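Local coordinates for VAO-type flavoprotein oxidase VAO615 (PDB 6F72) that is probably a flavoprotein oxidase that binds FAD bicovalently and whose reduced form reacts rapidly with molecular oxygen, though its substrate is unknown, at residues I418-V423 and T471-C476; S62-S67 and Q75-L80. All coordinates share one frame; numbering follows the deposited sequence.

Contact 1 (I418-V423 and T471-C476); sequences IPRSLV and TGMLLC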
loop_
_atom_site.group_PDB
_atom_site.type_symbol
_atom_site.label_atom_id
_atom_site.label_comp_id
_atom_site.label_asym_id
_atom_site.label_seq_id
_atom_site.Cartn_x
_atom_site.Cartn_y
_atom_site.Cartn_z
ATOM N N ILE A 418 0.859 10.827 12.319
ATOM C CA ILE A 418 0.959 12.001 13.195
ATOM C C ILE A 418 0.058 11.819 14.438
ATOM O O ILE A 418 -1.167 11.765 14.302
ATOM C CB ILE A 418 0.621 13.309 12.424
ATOM C CG1 ILE A 418 1.528 13.454 11.176
ATOM C CG2 ILE A 418 0.739 14.529 13.335
ATOM C CD1 ILE A 418 1.192 14.607 10.243
ATOM N N PRO A 419 0.669 11.711 15.643
ATOM C CA PRO A 419 -0.082 11.594 16.919
ATOM C C PRO A 419 -1.109 12.706 17.131
ATOM O O PRO A 419 -0.841 13.863 16.804
ATOM C CB PRO A 419 1.005 11.700 17.997
ATOM C CG PRO A 419 2.278 11.343 17.325
ATOM C CD PRO A 419 2.120 11.527 15.836
ATOM N N ARG A 420 -2.271 12.344 17.662
ATOM C CA ARG A 420 -3.296 13.304 18.110
ATOM C C ARG A 420 -2.780 14.390 19.068
ATOM O O ARG A 420 -3.197 15.555 18.968
ATOM C CB ARG A 420 -4.443 12.560 18.783
ATOM C CG ARG A 420 -5.718 13.370 18.930
ATOM C CD ARG A 420 -6.675 12.685 19.888
ATOM N NE ARG A 420 -8.038 12.660 19.353
ATOM C CZ ARG A 420 -8.633 11.598 18.822
ATOM N NH1 ARG A 420 -8.014 10.430 18.745
ATOM N NH2 ARG A 420 -9.867 11.703 18.352
ATOM N N SER A 421 -1.881 14.013 19.979
ATOM C CA SER A 421 -1.384 14.939 21.021
ATOM C C SER A 421 -0.583 16.108 20.429
ATOM O O SER A 421 -0.575 17.201 20.987
ATOM C CB SER A 421 -0.561 14.188 22.068
ATOM O OG SER A 421 0.422 13.385 21.434
ATOM N N LEU A 422 0.063 15.869 19.288
ATOM C CA LEU A 422 0.773 16.925 18.555
ATOM C C LEU A 422 -0.178 17.979 17.998
ATOM O O LEU A 422 0.074 19.184 18.145
ATOM C CB LEU A 422 1.677 16.347 17.462
ATOM C CG LEU A 422 2.889 15.525 17.922
ATOM C CD1 LEU A 422 3.585 14.933 16.712
ATOM C CD2 LEU A 422 3.891 16.295 18.779
ATOM N N VAL A 423 -1.281 17.523 17.415
ATOM C CA VAL A 423 -2.297 18.387 16.815
ATOM C C VAL A 423 -3.110 19.175 17.852
ATOM O O VAL A 423 -3.399 20.356 17.662
ATOM C CB VAL A 423 -3.259 17.571 15.925
ATOM C CG1 VAL A 423 -4.376 18.447 15.396
ATOM C CG2 VAL A 423 -2.509 16.917 14.773
ATOM N N THR A 471 -2.188 6.056 18.920
ATOM C CA THR A 471 -2.107 7.472 19.308
ATOM C C THR A 471 -2.235 8.420 18.098
ATOM O O THR A 471 -2.555 9.602 18.264
ATOM C CB THR A 471 -0.823 7.772 20.112
ATOM O OG1 THR A 471 0.315 7.328 19.368
ATOM C CG2 THR A 471 -0.836 7.059 21.471
ATOM N N GLY A 472 -2.013 7.887 16.889
ATOM C CA GLY A 472 -2.092 8.664 15.651
ATOM C C GLY A 472 -3.469 9.197 15.323
ATOM O O GLY A 472 -4.484 8.569 15.666
ATOM N N MET A 473 -3.491 10.366 14.676
ATOM C CA MET A 473 -4.716 10.975 14.171
ATOM C C MET A 473 -4.657 11.204 12.640
ATOM O O MET A 473 -5.680 11.100 11.951
ATOM C CB MET A 473 -5.006 12.281 14.918
ATOM C CG MET A 473 -6.444 12.751 14.800
ATOM S SD MET A 473 -6.926 14.275 15.645
ATOM C CE MET A 473 -6.190 15.510 14.595
ATOM N N LEU A 474 -3.462 11.523 12.128
ATOM C CA LEU A 474 -3.246 11.777 10.704
ATOM C C LEU A 474 -2.239 10.801 10.089
ATOM O O LEU A 474 -1.260 10.406 10.732
ATOM C CB LEU A 474 -2.758 13.218 10.471
ATOM C CG LEU A 474 -3.427 14.428 11.138
ATOM C CD1 LEU A 474 -2.666 15.690 10.760
ATOM C CD2 LEU A 474 -4.898 14.570 10.777
ATOM N N LEU A 475 -2.502 10.405 8.852
ATOM C CA LEU A 475 -1.507 9.727 8.040
ATOM C C LEU A 475 -1.414 10.568 6.798
ATOM O O LEU A 475 -2.328 10.551 5.965
ATOM C CB LEU A 475 -1.888 8.276 7.696
ATOM C CG LEU A 475 -0.991 7.354 6.818
ATOM C CD1 LEU A 475 -0.982 7.729 5.342
ATOM C CD2 LEU A 475 0.446 7.249 7.300
ATOM N N CYS A 476 -0.331 11.329 6.714
ATOM C CA CYS A 476 -0.081 12.184 5.547
ATOM C C CYS A 476 0.990 11.585 4.662
ATOM O O CYS A 476 2.028 11.117 5.151
ATOM C CB CYS A 476 0.288 13.599 5.972
ATOM S SG CYS A 476 -1.102 14.417 6.777
HETATM O O HOH W 1 -1.426 11.078 20.765
#
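A classic beta bulge joins Ile-418 to Met-473 and Leu-474 where the outermost strand 412-419 runs antiparallel to strand 472-480, in the seven-stranded sheet that probably corresponds to the substrate domain of VAO-type oxidases. Ile-418 O takes both N-H groups of the bulge, from Met-473 N at 2.7 Å and from Leu-474 N at 3.2 Å, the latter in the carbonyl plane on a lone pair. Ile-418 N donates to Leu-474 O (2.7 Å). Beyond the bulge Pro-419 pairs with Gly-472 and sits as N-cap of helix 420-424. Arg-420 N, in the first turn, donates to Thr-471 O (2.8 Å), and one water, accepting from Ser-421 N, donates to the same oxygen.

Met-473 makes most of the side-chain contact with this helix. Its CG lies anti to the backbone N (chi1 -161°), and a bend at chi3 (75°) brings CE to 3.5 Å from Val-423 CG1. SD meets Arg-420 CG at 3.6 Å and lies over one face of the guanidinium, offset toward the rim, while Arg-420 NH2 forms a salt bridge with Asp-335. An alanine at Met-473 would probably open a gap beside Val-423 and leave the Arg-420 guanidinium without its sulfur neighbour. Helix 316-335 adds Pro-331 and Leu-334 against Met-473 and Leu-330 against Leu-474.

On the sheet face shared by Ile-418 and Leu-474, the two side chains meet CB to CB at 3.9 Å, and Phe-436 of helix 426-439 touches Ile-418. Farther along, Ile-418 CD1 stands 4.2 Å from Cys-476 SG, the sulfur joined to Cys-450 by a disulfide.

Contact 2 (S62-S67 and Q75-L80); sequences SVCHKS and QACEEL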
loop_
_atom_site.group_PDB
_atom_site.type_symbol
_atom_site.label_atom_id
_atom_site.label_comp_id
_atom_site.label_asym_id
_atom_site.label_seq_id
_atom_site.Cartn_x
_atom_site.Cartn_y
_atom_site.Cartn_z
ATOM N N SER A 62 7.507 -3.893 -23.979
ATOM C CA SER A 62 8.309 -4.501 -25.046
ATOM C C SER A 62 7.765 -4.137 -26.435
ATOM O O SER A 62 8.533 -4.074 -27.395
ATOM C CB SER A 62 8.384 -6.010 -24.897
ATOM O OG SER A 62 7.167 -6.575 -25.299
ATOM N N VAL A 63 6.453 -3.885 -26.519
ATOM C CA VAL A 63 5.812 -3.314 -27.725
ATOM C C VAL A 63 6.396 -1.956 -28.172
ATOM O O VAL A 63 6.252 -1.554 -29.334
ATOM C CB VAL A 63 4.266 -3.203 -27.589
ATOM C CG1 VAL A 63 3.636 -4.579 -27.518
ATOM C CG2 VAL A 63 3.859 -2.354 -26.390
ATOM N N CYS A 64 7.056 -1.273 -27.240
ATOM C CA CYS A 64 7.699 0.024 -27.477
ATOM C C CYS A 64 9.156 -0.106 -27.923
ATOM O O CYS A 64 9.824 0.902 -28.163
ATOM C CB CYS A 64 7.605 0.874 -26.209
ATOM S SG CYS A 64 5.916 1.399 -25.851
ATOM N N HIS A 65 9.638 -1.347 -28.038
ATOM C CA HIS A 65 11.027 -1.633 -28.423
ATOM C C HIS A 65 11.146 -2.774 -29.423
ATOM O O HIS A 65 10.176 -3.476 -29.677
ATOM C CB HIS A 65 11.900 -1.890 -27.196
ATOM C CG HIS A 65 11.868 -0.772 -26.210
ATOM N ND1 HIS A 65 12.635 0.366 -26.352
ATOM C CD2 HIS A 65 11.122 -0.590 -25.095
ATOM C CE1 HIS A 65 12.382 1.188 -25.350
ATOM N NE2 HIS A 65 11.476 0.629 -24.567
ATOM N N LYS A 66 12.352 -2.947 -29.963
ATOM C CA LYS A 66 12.596 -3.795 -31.125
ATOM C C LYS A 66 13.301 -5.112 -30.798
ATOM O O LYS A 66 13.077 -6.118 -31.486
ATOM C CB LYS A 66 13.343 -2.990 -32.195
ATOM C CG LYS A 66 12.421 -1.998 -32.893
ATOM C CD LYS A 66 13.100 -0.707 -33.321
ATOM C CE LYS A 66 12.339 -0.099 -34.500
ATOM N NZ LYS A 66 12.574 1.365 -34.683
ATOM N N SER A 67 14.124 -5.100 -29.750
ATOM C CA SER A 67 14.839 -6.287 -29.264
ATOM C C SER A 67 14.707 -6.391 -27.723
ATOM O O SER A 67 14.504 -5.360 -27.079
ATOM C CB SER A 67 16.309 -6.226 -29.700
ATOM O OG SER A 67 17.028 -5.229 -28.990
ATOM N N GLN A 75 1.221 1.510 -32.525
ATOM C CA GLN A 75 -0.169 1.693 -32.076
ATOM C C GLN A 75 -0.394 1.278 -30.611
ATOM O O GLN A 75 -1.019 2.017 -29.840
ATOM C CB GLN A 75 -1.106 0.906 -33.007
ATOM C CG GLN A 75 -2.591 1.267 -32.964
ATOM C CD GLN A 75 -3.410 0.576 -34.061
ATOM O OE1 GLN A 75 -2.920 0.325 -35.174
ATOM N NE2 GLN A 75 -4.670 0.282 -33.758
ATOM N N ALA A 76 0.118 0.099 -30.244
ATOM C CA ALA A 76 -0.035 -0.457 -28.893
ATOM C C ALA A 76 0.877 0.256 -27.907
ATOM O O ALA A 76 0.542 0.397 -26.723
ATOM C CB ALA A 76 0.247 -1.954 -28.886
ATOM N N CYS A 77 2.028 0.704 -28.401
ATOM C CA CYS A 77 2.965 1.477 -27.601
ATOM C C CYS A 77 2.335 2.801 -27.165
ATOM O O CYS A 77 2.476 3.197 -26.012
ATOM C CB CYS A 77 4.262 1.701 -28.370
ATOM S SG CYS A 77 5.504 2.611 -27.437
ATOM N N GLU A 78 1.620 3.455 -28.083
ATOM C CA GLU A 78 0.954 4.735 -27.813
ATOM C C GLU A 78 -0.185 4.628 -26.793
ATOM O O GLU A 78 -0.381 5.549 -25.990
ATOM C CB GLU A 78 0.446 5.397 -29.105
ATOM C CG GLU A 78 1.522 5.812 -30.114
ATOM C CD GLU A 78 2.561 6.785 -29.564
ATOM O OE1 GLU A 78 2.174 7.803 -28.950
ATOM O OE2 GLU A 78 3.777 6.536 -29.752
ATOM N N GLU A 79 -0.926 3.515 -26.834
ATOM C CA GLU A 79 -2.005 3.238 -25.865
ATOM C C GLU A 79 -1.479 3.029 -24.440
ATOM O O GLU A 79 -2.140 3.407 -23.465
ATOM C CB GLU A 79 -2.861 2.046 -26.317
ATOM C CG GLU A 79 -3.872 2.393 -27.406
ATOM C CD GLU A 79 -4.408 1.178 -28.154
ATOM O OE1 GLU A 79 -4.359 1.172 -29.413
ATOM O OE2 GLU A 79 -4.886 0.228 -27.499
ATOM N N LEU A 80 -0.289 2.437 -24.329
ATOM C CA LEU A 80 0.407 2.281 -23.048
ATOM C C LEU A 80 0.781 3.622 -22.403
ATOM O O LEU A 80 0.754 3.757 -21.171
ATOM C CB LEU A 80 1.678 1.434 -23.223
ATOM C CG LEU A 80 1.652 -0.074 -23.468
ATOM C CD1 LEU A 80 3.084 -0.556 -23.395
ATOM C CD2 LEU A 80 0.796 -0.844 -22.465
#
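Between Val-63, Cys-64, Cys-77 and Leu-80 no ring or other flat side chain takes part, so no face or edge is stacked; the motif is a disulfide that ties the 3-10 turn ending at Cys-64 to helix 74-81, a short loop away in the chain. Cys-64 SG and Cys-77 SG are bonded at 2.0 Å, with a right-handed chi3 of 111°, somewhat wider than a right angle. The two halves leave their backbones differently: Cys-64 SG lies beside its own backbone N (chi1 -69°), whereas Cys-77 SG is anti to its N (chi1 -178°). Pro-110, from a loop, packs on Cys-64.

Apolar packing lies beside the bridge. Leu-80, one helical turn after Ala-76, brings CD1 to 4.2 Å from Cys-64 SG and to 3.6 Å from Val-63 CG2. That methyl of Val-63 stands between its own backbone N and carbonyl carbon, and it also comes within 4.1 Å of Cys-77 N on the helix backbone. Val-63 also meets the helix one turn before Leu-80, its CB 4.4 Å from Ala-76 CB.

Contacts 1 and 2 lie on opposite sides of the chain's centre, their own centres about 45 Å apart and their nearest atoms about 27 Å apart, and they share no helix or strand. Contact 1 is the more buried: it joins segments distant in sequence through backbone hydrogen bonds at a sheet edge, reinforced by side chains under neighbouring helices. Contact 2, farther from the centre and only partly buried, closes a short excursion of the chain, and no hydrogen bond passes between its segments. Both involve cystine, but contact 2 holds both halves of its disulfide, whereas contact 1 contributes one half, whose sulfur partner belongs to another strand.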